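Local atomic coordinates of thymidylate synthase (Enterobacteria phage T4, PDB entry 1TIS), a protein that catalyses the reductive methylation of dUMP to dTMP, using 5,10-methylenetetrahydrofolate as one-carbon donor and reductant and releasing dihydrofolate. Residues A[38-43]-A[192-196]; A[58-62]-A[85-89]; A[171-175]-A[187-191]; A[178-182]-A[216-220]. Residue numbers count along the deposited sequence, not the author numbering.

Interaction 1 of 4, residues A[38-43]-A[192-196]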
loop_
_atom_site.group_PDB
_atom_site.type_symbol
_atom_site.label_atom_id
_atom_site.label_comp_id
_atom_site.label_asym_id
_atom_site.label_seq_id
_atom_site.Cartn_x
_atom_site.Cartn_y
_atom_site.Cartn_z
ATOM N N LEU A 38 -2.574 -17.054 -11.135
ATOM C CA LEU A 38 -2.369 -18.369 -10.554
ATOM C C LEU A 38 -3.080 -19.465 -11.347
ATOM O O LEU A 38 -2.799 -20.663 -11.169
ATOM C CB LEU A 38 -2.853 -18.378 -9.119
ATOM C CG LEU A 38 -1.978 -17.621 -8.130
ATOM C CD1 LEU A 38 -2.156 -16.121 -8.218
ATOM C CD2 LEU A 38 -2.397 -18.033 -6.757
ATOM N N THR A 39 -4.003 -19.011 -12.231
ATOM C CA THR A 39 -4.769 -19.841 -13.161
ATOM C C THR A 39 -3.809 -20.517 -14.128
ATOM O O THR A 39 -3.985 -21.681 -14.499
ATOM C CB THR A 39 -5.813 -19.014 -14.011
ATOM O OG1 THR A 39 -5.606 -17.603 -13.825
ATOM C CG2 THR A 39 -7.219 -19.463 -13.652
ATOM N N LYS A 40 -2.775 -19.781 -14.527
ATOM C CA LYS A 40 -1.789 -20.345 -15.403
ATOM C C LYS A 40 -0.605 -20.906 -14.602
ATOM O O LYS A 40 0.566 -20.819 -15.006
ATOM C CB LYS A 40 -1.390 -19.253 -16.397
ATOM C CG LYS A 40 -1.735 -19.768 -17.784
ATOM C CD LYS A 40 -0.840 -20.982 -18.112
ATOM C CE LYS A 40 -1.441 -21.947 -19.129
ATOM N NZ LYS A 40 -2.560 -22.691 -18.577
ATOM N N GLY A 41 -0.908 -21.500 -13.442
ATOM C CA GLY A 41 0.104 -22.166 -12.658
ATOM C C GLY A 41 0.462 -21.443 -11.374
ATOM O O GLY A 41 0.130 -20.276 -11.135
ATOM N N PHE A 42 1.175 -22.179 -10.526
ATOM C CA PHE A 42 1.555 -21.659 -9.229
ATOM C C PHE A 42 2.818 -20.830 -9.325
ATOM O O PHE A 42 3.880 -21.440 -9.417
ATOM C CB PHE A 42 1.728 -22.866 -8.316
ATOM C CG PHE A 42 2.181 -22.589 -6.907
ATOM C CD1 PHE A 42 1.286 -22.095 -5.984
ATOM C CD2 PHE A 42 3.484 -22.855 -6.582
ATOM C CE1 PHE A 42 1.707 -21.861 -4.697
ATOM C CE2 PHE A 42 3.901 -22.622 -5.303
ATOM C CZ PHE A 42 3.020 -22.128 -4.363
ATOM N N PRO A 43 2.862 -19.506 -9.231
ATOM C CA PRO A 43 4.027 -18.735 -9.594
ATOM C C PRO A 43 5.299 -18.993 -8.789
ATOM O O PRO A 43 6.326 -18.485 -9.243
ATOM C CB PRO A 43 3.537 -17.325 -9.479
ATOM C CG PRO A 43 2.688 -17.369 -8.232
ATOM C CD PRO A 43 1.919 -18.664 -8.493
ATOM N N ALA A 192 0.673 -16.206 -2.395
ATOM C CA ALA A 192 0.140 -17.175 -3.364
ATOM C C ALA A 192 -0.637 -18.270 -2.634
ATOM O O ALA A 192 -1.764 -18.630 -3.020
ATOM C CB ALA A 192 1.267 -17.844 -4.102
ATOM N N THR A 193 -0.037 -18.805 -1.548
ATOM C CA THR A 193 -0.683 -19.780 -0.691
ATOM C C THR A 193 -1.808 -19.006 -0.020
ATOM O O THR A 193 -2.929 -19.508 -0.161
ATOM C CB THR A 193 0.308 -20.349 0.331
ATOM O OG1 THR A 193 1.461 -20.760 -0.394
ATOM C CG2 THR A 193 -0.198 -21.587 1.047
ATOM N N LEU A 194 -1.683 -17.809 0.600
ATOM C CA LEU A 194 -2.854 -17.100 1.166
ATOM C C LEU A 194 -4.030 -16.866 0.216
ATOM O O LEU A 194 -5.186 -16.927 0.659
ATOM C CB LEU A 194 -2.525 -15.702 1.705
ATOM C CG LEU A 194 -2.736 -15.310 3.194
ATOM C CD1 LEU A 194 -3.371 -13.932 3.217
ATOM C CD2 LEU A 194 -3.656 -16.256 3.938
ATOM N N VAL A 195 -3.866 -16.634 -1.095
ATOM C CA VAL A 195 -5.046 -16.480 -1.937
ATOM C C VAL A 195 -5.581 -17.874 -2.195
ATOM O O VAL A 195 -6.744 -18.032 -2.535
ATOM C CB VAL A 195 -4.663 -15.730 -3.228
ATOM C CG1 VAL A 195 -3.656 -16.509 -3.971
ATOM C CG2 VAL A 195 -5.861 -15.563 -4.152
ATOM N N HIS A 196 -4.799 -18.936 -2.045
ATOM C CA HIS A 196 -5.349 -20.286 -2.146
ATOM C C HIS A 196 -6.260 -20.685 -0.987
ATOM O O HIS A 196 -7.397 -21.132 -1.162
ATOM C CB HIS A 196 -4.218 -21.308 -2.239
ATOM C CG HIS A 196 -3.834 -21.477 -3.684
ATOM N ND1 HIS A 196 -3.092 -20.662 -4.402
ATOM C CD2 HIS A 196 -4.274 -22.509 -4.479
ATOM C CE1 HIS A 196 -3.070 -21.152 -5.606
ATOM N NE2 HIS A 196 -3.778 -22.256 -5.647
#
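This is a buried, mostly apolar contact between a loop and a helix: residues 38-43, in the connection from strand 33-37 to helix 53-64, lie against residues 192-196 of helix 184-202, the helix of the enzyme's beta-alpha-beta unit. No hydrogen bond crosses it, and the fit depends on shape. Leu38 reaches furthest in. Its CD2 methyl lies 3.4 Å from Val195 CG1 and 3.4 Å from CE1 of His196, meeting the imidazole at its edge; a branched, flexible leucine suits a niche between two residues of a helix. Phe42 swings its ring tip inward, with CE1 4.1 Å from Ala192 CB, while Pro43 CG reaches the same methyl at 4.4 Å. A small alanine at 192 leaves room for both rings. Further along its surface, Phe42 also packs on Cys238, Leu240 and Leu271. Between Leu38 and Phe42 the chain must bend, and Gly41 makes this possible: at phi 109° and psi 167° a CB atom would jam against the carbonyl oxygen of Lys40, so glycine is required. Leu38 also packs on Leu209 of strand 205-219, which places the loop beside the central sheet. The imidazole of His196, which faces the loop, is tied back to its own helix: His196 ND1 donates to Ala192 O at 2.8 Å, with an angle of 162° at the hydrogen.

Interaction 2 of 4, residues A[58-62]-A[85-89]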
loop_
_atom_site.group_PDB
_atom_site.type_symbol
_atom_site.label_atom_id
_atom_site.label_comp_id
_atom_site.label_asym_id
_atom_site.label_seq_id
_atom_site.Cartn_x
_atom_site.Cartn_y
_atom_site.Cartn_z
ATOM N N GLU A 58 5.507 -20.348 8.518
ATOM C CA GLU A 58 5.466 -18.996 8.987
ATOM C C GLU A 58 4.077 -18.509 8.679
ATOM O O GLU A 58 3.478 -17.936 9.588
ATOM C CB GLU A 58 6.459 -18.148 8.267
ATOM C CG GLU A 58 6.326 -16.727 8.724
ATOM C CD GLU A 58 7.435 -15.873 8.183
ATOM O OE1 GLU A 58 8.540 -16.029 8.690
ATOM O OE2 GLU A 58 7.205 -15.078 7.270
ATOM N N LEU A 59 3.537 -18.725 7.462
ATOM C CA LEU A 59 2.203 -18.263 7.126
ATOM C C LEU A 59 1.184 -18.838 8.082
ATOM O O LEU A 59 0.350 -18.065 8.562
ATOM C CB LEU A 59 1.819 -18.665 5.709
ATOM C CG LEU A 59 0.333 -18.631 5.261
ATOM C CD1 LEU A 59 -0.141 -17.199 5.028
ATOM C CD2 LEU A 59 0.192 -19.494 4.022
ATOM N N ILE A 60 1.199 -20.120 8.424
ATOM C CA ILE A 60 0.151 -20.631 9.300
ATOM C C ILE A 60 0.204 -20.009 10.692
ATOM O O ILE A 60 -0.814 -19.654 11.285
ATOM C CB ILE A 60 0.302 -22.152 9.350
ATOM C CG1 ILE A 60 0.040 -22.734 7.928
ATOM C CG2 ILE A 60 -0.631 -22.707 10.451
ATOM C CD1 ILE A 60 0.767 -24.043 7.539
ATOM N N TRP A 61 1.430 -19.842 11.183
ATOM C CA TRP A 61 1.731 -19.271 12.491
ATOM C C TRP A 61 1.203 -17.840 12.527
ATOM O O TRP A 61 0.452 -17.453 13.431
ATOM C CB TRP A 61 3.255 -19.406 12.649
ATOM C CG TRP A 61 3.892 -18.712 13.820
ATOM C CD1 TRP A 61 3.606 -19.099 15.095
ATOM C CD2 TRP A 61 4.740 -17.641 13.759
ATOM N NE1 TRP A 61 4.267 -18.264 15.854
ATOM C CE2 TRP A 61 4.953 -17.389 15.098
ATOM C CE3 TRP A 61 5.347 -16.850 12.814
ATOM C CZ2 TRP A 61 5.772 -16.348 15.502
ATOM C CZ3 TRP A 61 6.164 -15.811 13.219
ATOM C CH2 TRP A 61 6.379 -15.557 14.550
ATOM N N PHE A 62 1.537 -17.083 11.491
ATOM C CA PHE A 62 1.039 -15.739 11.234
ATOM C C PHE A 62 -0.473 -15.726 11.418
ATOM O O PHE A 62 -0.991 -14.983 12.256
ATOM C CB PHE A 62 1.428 -15.363 9.802
ATOM C CG PHE A 62 2.815 -14.760 9.593
ATOM C CD1 PHE A 62 3.785 -14.815 10.568
ATOM C CD2 PHE A 62 3.053 -14.038 8.449
ATOM C CE1 PHE A 62 4.969 -14.145 10.399
ATOM C CE2 PHE A 62 4.238 -13.367 8.287
ATOM C CZ PHE A 62 5.193 -13.418 9.264
ATOM N N THR A 85 14.681 -22.136 12.700
ATOM C CA THR A 85 13.568 -21.489 12.069
ATOM C C THR A 85 13.952 -20.037 11.782
ATOM O O THR A 85 14.759 -19.399 12.461
ATOM C CB THR A 85 12.322 -21.605 12.993
ATOM O OG1 THR A 85 11.260 -21.821 12.074
ATOM C CG2 THR A 85 11.996 -20.398 13.854
ATOM N N VAL A 86 13.309 -19.592 10.707
ATOM C CA VAL A 86 13.398 -18.282 10.082
ATOM C C VAL A 86 13.436 -17.044 10.983
ATOM O O VAL A 86 13.970 -16.016 10.563
ATOM C CB VAL A 86 12.217 -18.157 9.067
ATOM C CG1 VAL A 86 12.668 -18.737 7.742
ATOM C CG2 VAL A 86 10.945 -18.893 9.560
ATOM N N TRP A 87 12.858 -17.066 12.196
ATOM C CA TRP A 87 12.933 -15.898 13.045
ATOM C C TRP A 87 13.941 -16.081 14.169
ATOM O O TRP A 87 14.205 -15.140 14.912
ATOM C CB TRP A 87 11.545 -15.568 13.644
ATOM C CG TRP A 87 10.577 -14.837 12.695
ATOM C CD1 TRP A 87 9.850 -15.584 11.832
ATOM C CD2 TRP A 87 10.285 -13.477 12.604
ATOM N NE1 TRP A 87 9.098 -14.724 11.212
ATOM C CE2 TRP A 87 9.315 -13.481 11.629
ATOM C CE3 TRP A 87 10.628 -12.245 13.145
ATOM C CZ2 TRP A 87 8.681 -12.345 11.178
ATOM C CZ3 TRP A 87 9.999 -11.083 12.707
ATOM C CH2 TRP A 87 9.037 -11.138 11.733
ATOM N N ASP A 88 14.611 -17.224 14.300
ATOM C CA ASP A 88 15.562 -17.458 15.378
ATOM C C ASP A 88 16.683 -16.453 15.541
ATOM O O ASP A 88 16.802 -15.788 16.579
ATOM C CB ASP A 88 16.187 -18.818 15.217
ATOM C CG ASP A 88 15.265 -19.947 15.608
ATOM O OD1 ASP A 88 14.483 -19.840 16.553
ATOM O OD2 ASP A 88 15.364 -20.965 14.956
ATOM N N GLU A 89 17.523 -16.298 14.530
ATOM C CA GLU A 89 18.579 -15.319 14.613
ATOM C C GLU A 89 17.872 -14.107 14.067
ATOM O O GLU A 89 17.963 -13.843 12.869
ATOM C CB GLU A 89 19.771 -15.684 13.724
ATOM C CG GLU A 89 20.968 -16.327 14.450
ATOM C CD GLU A 89 20.927 -17.843 14.654
ATOM O OE1 GLU A 89 20.696 -18.576 13.685
ATOM O OE2 GLU A 89 21.143 -18.297 15.780
#
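Helix 53-64 here meets the type I beta turn Thr85-Asp88 that leads into helix 88-95, and Trp87 of that turn is the centre of the contact. The polar component is a single hydrogen bond: Trp87 NE1 donates to Glu58 OE1 at 2.9 Å, the N-H...O angle of 134° showing a bent approach. Glu58 is extended (chi1 and chi2 both t), which carries its carboxylate away from the helix to meet the indole at its edge. A glutamate suits this place because it is long enough to span the gap and offers an acceptor to a buried N-H. The aromatic component is an edge-to-face pair, in which the edge of Trp61 is directed at the face of Trp87, the centroids of the Trp61 six-membered ring and the Trp87 five-membered ring 5.3 Å apart, planes at 60°. Phe62 adds an apolar touch, its CZ lying 4.1 Å from Trp87 CZ2, and then stacks on Tyr109. Measured between side chains, Glu58 is about 6 Å from Asn187, which probably binds dUMP, as in related enzymes, and Trp87 about 8 Å from Cys156, the presumed nucleophile, so the contact probably borders the active-site cleft. Within the turn, Asp88 N donates to Thr85 O at 2.9 Å, and Asp88 OD2 accepts a weak hydrogen bond from Thr85 N at 2.6 Å.

Interaction 3 of 4, residues A[171-175]-A[187-191]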
loop_
_atom_site.group_PDB
_atom_site.type_symbol
_atom_site.label_atom_id
_atom_site.label_comp_id
_atom_site.label_asym_id
_atom_site.label_seq_id
_atom_site.Cartn_x
_atom_site.Cartn_y
_atom_site.Cartn_z
ATOM N N LEU A 171 -5.315 -10.894 -4.670
ATOM C CA LEU A 171 -4.733 -10.284 -3.494
ATOM C C LEU A 171 -3.628 -9.366 -3.946
ATOM O O LEU A 171 -2.946 -9.668 -4.924
ATOM C CB LEU A 171 -4.110 -11.312 -2.535
ATOM C CG LEU A 171 -3.556 -10.764 -1.185
ATOM C CD1 LEU A 171 -3.663 -11.870 -0.174
ATOM C CD2 LEU A 171 -2.114 -10.298 -1.273
ATOM N N GLN A 172 -3.354 -8.272 -3.248
ATOM C CA GLN A 172 -2.233 -7.392 -3.578
ATOM C C GLN A 172 -1.511 -6.894 -2.319
ATOM O O GLN A 172 -2.102 -6.244 -1.472
ATOM C CB GLN A 172 -2.753 -6.201 -4.404
ATOM C CG GLN A 172 -1.712 -5.125 -4.495
ATOM C CD GLN A 172 -2.145 -4.007 -5.372
ATOM O OE1 GLN A 172 -1.402 -3.703 -6.287
ATOM N NE2 GLN A 172 -3.294 -3.380 -5.230
ATOM N N TRP A 173 -0.236 -7.113 -2.176
ATOM C CA TRP A 173 0.492 -6.675 -1.005
ATOM C C TRP A 173 1.290 -5.449 -1.322
ATOM O O TRP A 173 1.587 -5.145 -2.499
ATOM C CB TRP A 173 1.477 -7.752 -0.450
ATOM C CG TRP A 173 2.069 -8.766 -1.416
ATOM C CD1 TRP A 173 1.357 -9.491 -2.363
ATOM C CD2 TRP A 173 3.384 -9.030 -1.495
ATOM N NE1 TRP A 173 2.226 -10.194 -3.054
ATOM C CE2 TRP A 173 3.442 -9.938 -2.560
ATOM C CE3 TRP A 173 4.473 -8.594 -0.803
ATOM C CZ2 TRP A 173 4.627 -10.460 -2.996
ATOM C CZ3 TRP A 173 5.668 -9.116 -1.238
ATOM C CH2 TRP A 173 5.744 -10.024 -2.310
ATOM N N TYR A 174 1.589 -4.715 -0.266
ATOM C CA TYR A 174 2.547 -3.625 -0.429
ATOM C C TYR A 174 3.721 -4.006 0.479
ATOM O O TYR A 174 3.514 -4.472 1.606
ATOM C CB TYR A 174 1.908 -2.325 -0.014
ATOM C CG TYR A 174 2.794 -1.136 -0.237
ATOM C CD1 TYR A 174 3.868 -0.895 0.611
ATOM C CD2 TYR A 174 2.494 -0.303 -1.286
ATOM C CE1 TYR A 174 4.666 0.206 0.405
ATOM C CE2 TYR A 174 3.281 0.807 -1.488
ATOM C CZ TYR A 174 4.345 1.037 -0.641
ATOM O OH TYR A 174 5.092 2.151 -0.838
ATOM N N GLN A 175 4.949 -3.914 0.002
ATOM C CA GLN A 175 6.105 -4.278 0.813
ATOM C C GLN A 175 7.009 -3.064 0.832
ATOM O O GLN A 175 7.294 -2.457 -0.208
ATOM C CB GLN A 175 6.825 -5.450 0.196
ATOM C CG GLN A 175 8.056 -5.869 0.946
ATOM C CD GLN A 175 7.966 -7.302 1.411
ATOM O OE1 GLN A 175 7.807 -7.577 2.601
ATOM N NE2 GLN A 175 7.995 -8.299 0.551
ATOM N N ASN A 187 8.317 -14.354 -0.416
ATOM C CA ASN A 187 7.063 -13.595 -0.405
ATOM C C ASN A 187 6.055 -13.830 -1.497
ATOM O O ASN A 187 4.860 -13.785 -1.215
ATOM C CB ASN A 187 7.350 -12.152 -0.394
ATOM C CG ASN A 187 7.753 -11.794 1.001
ATOM O OD1 ASN A 187 8.734 -11.079 1.236
ATOM N ND2 ASN A 187 6.987 -12.288 1.974
ATOM N N ILE A 188 6.479 -14.094 -2.729
ATOM C CA ILE A 188 5.606 -14.471 -3.830
ATOM C C ILE A 188 4.805 -15.676 -3.294
ATOM O O ILE A 188 3.577 -15.638 -3.156
ATOM C CB ILE A 188 6.497 -14.859 -5.101
ATOM C CG1 ILE A 188 7.450 -13.740 -5.623
ATOM C CG2 ILE A 188 5.525 -15.126 -6.245
ATOM C CD1 ILE A 188 8.399 -14.070 -6.817
ATOM N N ALA A 189 5.526 -16.730 -2.862
ATOM C CA ALA A 189 4.918 -17.949 -2.346
ATOM C C ALA A 189 3.965 -17.650 -1.170
ATOM O O ALA A 189 2.784 -17.968 -1.355
ATOM C CB ALA A 189 6.030 -18.944 -1.913
ATOM N N SER A 190 4.320 -17.011 -0.024
ATOM C CA SER A 190 3.412 -16.757 1.093
ATOM C C SER A 190 2.061 -16.194 0.709
ATOM O O SER A 190 1.058 -16.817 1.079
ATOM C CB SER A 190 4.076 -15.817 2.073
ATOM O OG SER A 190 4.245 -16.374 3.383
ATOM N N TYR A 191 1.910 -15.101 -0.045
ATOM C CA TYR A 191 0.561 -14.682 -0.385
ATOM C C TYR A 191 -0.066 -15.560 -1.470
ATOM O O TYR A 191 -1.292 -15.681 -1.490
ATOM C CB TYR A 191 0.573 -13.245 -0.823
ATOM C CG TYR A 191 0.802 -12.290 0.336
ATOM C CD1 TYR A 191 -0.188 -12.026 1.267
ATOM C CD2 TYR A 191 2.031 -11.695 0.474
ATOM C CE1 TYR A 191 0.071 -11.176 2.340
ATOM C CE2 TYR A 191 2.287 -10.845 1.544
ATOM C CZ TYR A 191 1.313 -10.582 2.480
ATOM O OH TYR A 191 1.634 -9.768 3.552
#
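Strand 168-179 and helix 184-202, the first two elements of a beta-alpha-beta unit, pack here crossing obliquely, their N-to-C directions 139° apart; the axes of the two short segments approach to 10.2 Å. Leu171, Trp173 and Gln175 point toward the helix, as every second residue of a strand must, while Gln172 and Tyr174 point away and meet the second subunit of the homodimer. Trp173 has an unusual chi1 of 28°, between wells, which lays its indole along the helix surface. There its five-membered ring forms an offset stack with Tyr191 (centroids 4.3 Å apart, planes at 25°), and Trp173 CB makes a CH-pi contact 4.2 Å from the Tyr191 ring centroid. The far end of the indole reaches Asn187, with Trp173 CH2 3.3 Å from Asn187 CB. Tyr191, in the m rotamer one helical turn after Asn187, offers a broad flat surface, flanked by Leu171, whose t,t side chain brings CD2 to 3.6 Å from Tyr191 CD1. Gln175 leaves the strand with chi1 t but bends at chi2 (121°), so that Gln175 NE2 donates to Asn187 OD1 at 3.0 Å. Gln175 lies about 3 Å, side chain to side chain, from the presumed nucleophile Cys156, and Asn187 probably binds dUMP, as in relatives. Since OD1 is engaged by Gln175, the Asn187 amide is held in a defined orientation by an uncharged partner, consistent with a site prepared to recognise a pyrimidine.

Interaction 4 of 4, residues A[178-182]-A[216-220]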
loop_
_atom_site.group_PDB
_atom_site.type_symbol
_atom_site.label_atom_id
_atom_site.label_comp_id
_atom_site.label_asym_id
_atom_site.label_seq_id
_atom_site.Cartn_x
_atom_site.Cartn_y
_atom_site.Cartn_z
ATOM N N VAL A 178 12.334 -4.702 -0.210
ATOM C CA VAL A 178 12.427 -6.092 -0.594
ATOM C C VAL A 178 13.825 -6.431 -1.003
ATOM O O VAL A 178 14.527 -5.602 -1.583
ATOM C CB VAL A 178 11.587 -6.497 -1.796
ATOM C CG1 VAL A 178 10.875 -7.739 -1.277
ATOM C CG2 VAL A 178 10.659 -5.419 -2.359
ATOM N N ASP A 179 14.271 -7.639 -0.712
ATOM C CA ASP A 179 15.576 -8.091 -1.158
ATOM C C ASP A 179 15.259 -8.969 -2.352
ATOM O O ASP A 179 15.089 -10.172 -2.142
ATOM C CB ASP A 179 16.267 -8.917 -0.043
ATOM C CG ASP A 179 17.692 -9.389 -0.359
ATOM O OD1 ASP A 179 18.039 -9.515 -1.545
ATOM O OD2 ASP A 179 18.452 -9.628 0.597
ATOM N N VAL A 180 15.194 -8.488 -3.584
ATOM C CA VAL A 180 14.832 -9.365 -4.706
ATOM C C VAL A 180 15.686 -10.609 -4.815
ATOM O O VAL A 180 15.121 -11.655 -5.044
ATOM C CB VAL A 180 14.939 -8.680 -6.024
ATOM C CG1 VAL A 180 14.205 -9.485 -7.032
ATOM C CG2 VAL A 180 14.232 -7.365 -6.002
ATOM N N PHE A 181 16.993 -10.517 -4.531
ATOM C CA PHE A 181 17.945 -11.628 -4.539
ATOM C C PHE A 181 17.360 -12.737 -3.649
ATOM O O PHE A 181 16.943 -13.803 -4.113
ATOM C CB PHE A 181 19.267 -11.025 -4.005
ATOM C CG PHE A 181 20.701 -11.551 -4.243
ATOM C CD1 PHE A 181 21.019 -12.786 -4.802
ATOM C CD2 PHE A 181 21.753 -10.708 -3.850
ATOM C CE1 PHE A 181 22.357 -13.132 -4.963
ATOM C CE2 PHE A 181 23.084 -11.070 -4.022
ATOM C CZ PHE A 181 23.393 -12.286 -4.585
ATOM N N LEU A 182 17.178 -12.467 -2.354
ATOM C CA LEU A 182 16.798 -13.538 -1.445
ATOM C C LEU A 182 15.616 -13.281 -0.552
ATOM O O LEU A 182 15.507 -13.831 0.540
ATOM C CB LEU A 182 18.027 -13.881 -0.609
ATOM C CG LEU A 182 18.661 -15.218 -0.897
ATOM C CD1 LEU A 182 19.975 -15.296 -0.193
ATOM C CD2 LEU A 182 17.769 -16.335 -0.413
ATOM N N THR A 216 12.664 -1.742 -3.593
ATOM C CA THR A 216 13.147 -2.961 -4.259
ATOM C C THR A 216 14.662 -2.793 -4.481
ATOM O O THR A 216 15.186 -1.903 -5.161
ATOM C CB THR A 216 12.385 -3.123 -5.595
ATOM O OG1 THR A 216 11.025 -3.407 -5.266
ATOM C CG2 THR A 216 12.931 -4.227 -6.459
ATOM N N HIS A 217 15.413 -3.673 -3.856
ATOM C CA HIS A 217 16.826 -3.525 -3.883
ATOM C C HIS A 217 17.525 -4.867 -4.046
ATOM O O HIS A 217 16.988 -5.916 -3.643
ATOM C CB HIS A 217 17.163 -2.795 -2.591
ATOM C CG HIS A 217 16.860 -3.425 -1.223
ATOM N ND1 HIS A 217 17.039 -4.651 -0.721
ATOM C CD2 HIS A 217 16.353 -2.674 -0.195
ATOM C CE1 HIS A 217 16.680 -4.665 0.539
ATOM N NE2 HIS A 217 16.267 -3.463 0.832
ATOM N N ILE A 218 18.721 -4.821 -4.626
ATOM C CA ILE A 218 19.602 -5.955 -4.819
ATOM C C ILE A 218 20.856 -5.506 -4.080
ATOM O O ILE A 218 21.291 -4.374 -4.316
ATOM C CB ILE A 218 19.911 -6.123 -6.293
ATOM C CG1 ILE A 218 18.670 -6.333 -7.137
ATOM C CG2 ILE A 218 20.855 -7.304 -6.393
ATOM C CD1 ILE A 218 19.045 -6.392 -8.622
ATOM N N TYR A 219 21.473 -6.323 -3.223
ATOM C CA TYR A 219 22.635 -5.858 -2.435
ATOM C C TYR A 219 23.890 -5.922 -3.274
ATOM O O TYR A 219 23.961 -6.809 -4.137
ATOM C CB TYR A 219 22.884 -6.716 -1.161
ATOM C CG TYR A 219 21.882 -6.478 -0.023
ATOM C CD1 TYR A 219 21.783 -5.231 0.564
ATOM C CD2 TYR A 219 21.035 -7.488 0.383
ATOM C CE1 TYR A 219 20.841 -4.986 1.535
ATOM C CE2 TYR A 219 20.095 -7.240 1.358
ATOM C CZ TYR A 219 19.995 -5.993 1.923
ATOM O OH TYR A 219 18.986 -5.742 2.841
ATOM N N MET A 220 24.903 -5.082 -3.047
ATOM C CA MET A 220 26.113 -5.130 -3.860
ATOM C C MET A 220 27.077 -6.310 -3.592
ATOM O O MET A 220 28.282 -6.262 -3.868
ATOM C CB MET A 220 26.822 -3.780 -3.689
ATOM C CG MET A 220 26.305 -2.718 -4.694
ATOM S SD MET A 220 26.695 -0.951 -4.388
ATOM C CE MET A 220 28.468 -0.871 -4.335
#
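The imidazole of His217 folds back over the neighbouring strand: with chi1 in the p well, the ring lies with one face over the carbonyl of Val178, and His217 ND1 comes within 2.8 Å of Val178 O, although the angle is too poor for a hydrogen bond. That oxygen is already engaged, accepting from the backbone His217 N at 3.1 Å. His217 O in turn accepts from Val180 N at 3.1 Å, so His217 bonds to the residues before and after Asp179, the usual pattern of parallel strands. The pairing is the end of the beta-alpha-beta crossover formed by strand 168-179, helix 184-202 and strand 205-219. Val178 and Thr216 share one face of the sheet, Asp179 and His217 the other. Beta-branched Val178 and Thr216 suit an extended strand; just past it, Val180 CG2 meets Thr216 CG2 at 3.4 Å, and Ile11 of helix 3-12 covers Val180, Thr216 and Ile218. Beyond Asp179 the chain leaves the sheet through an Asx motif, in which Asp179 OD1 accepts from Leu182 N at 3.2 Å. The resulting bend brings Phe181 CD2 to 4.3 Å from Ile218 CG2. Val178, Asp179, His217, Ile218 and Tyr219 probably bind dUMP, and Asp179 the folate as well, judging from relatives; a phosphate ion, probably from the crystallisation liquor, lies about 5 Å from the His217 side chain. Asp179 OD2 approaches the edge of the Tyr219 ring, 3.0 Å from CE2.

Overall arrangement
Helix 184-202 is common to interactions 1 and 3, whose centres are 11 Å apart and which meet where Pro43 CG lies 4.1 Å from Ile188 CG2. Interaction 2 joins the same helix from another direction: Leu59 CD2 packs 3.7 Å from Thr193 CG2, although the centres of interactions 1 and 2 are 21 Å apart. Interactions 3 and 4 share strand 168-179, their centres 16 Å apart. Interactions 2, 3 and 4 approach the probable active site around Cys156, with Trp87, Gln175 and Val178 about 8, 3 and 7 Å from it between side chains. For interaction 1 the reference is Asn187, a probable dUMP-binding residue: its side chain is about 9 Å from that of Ala192.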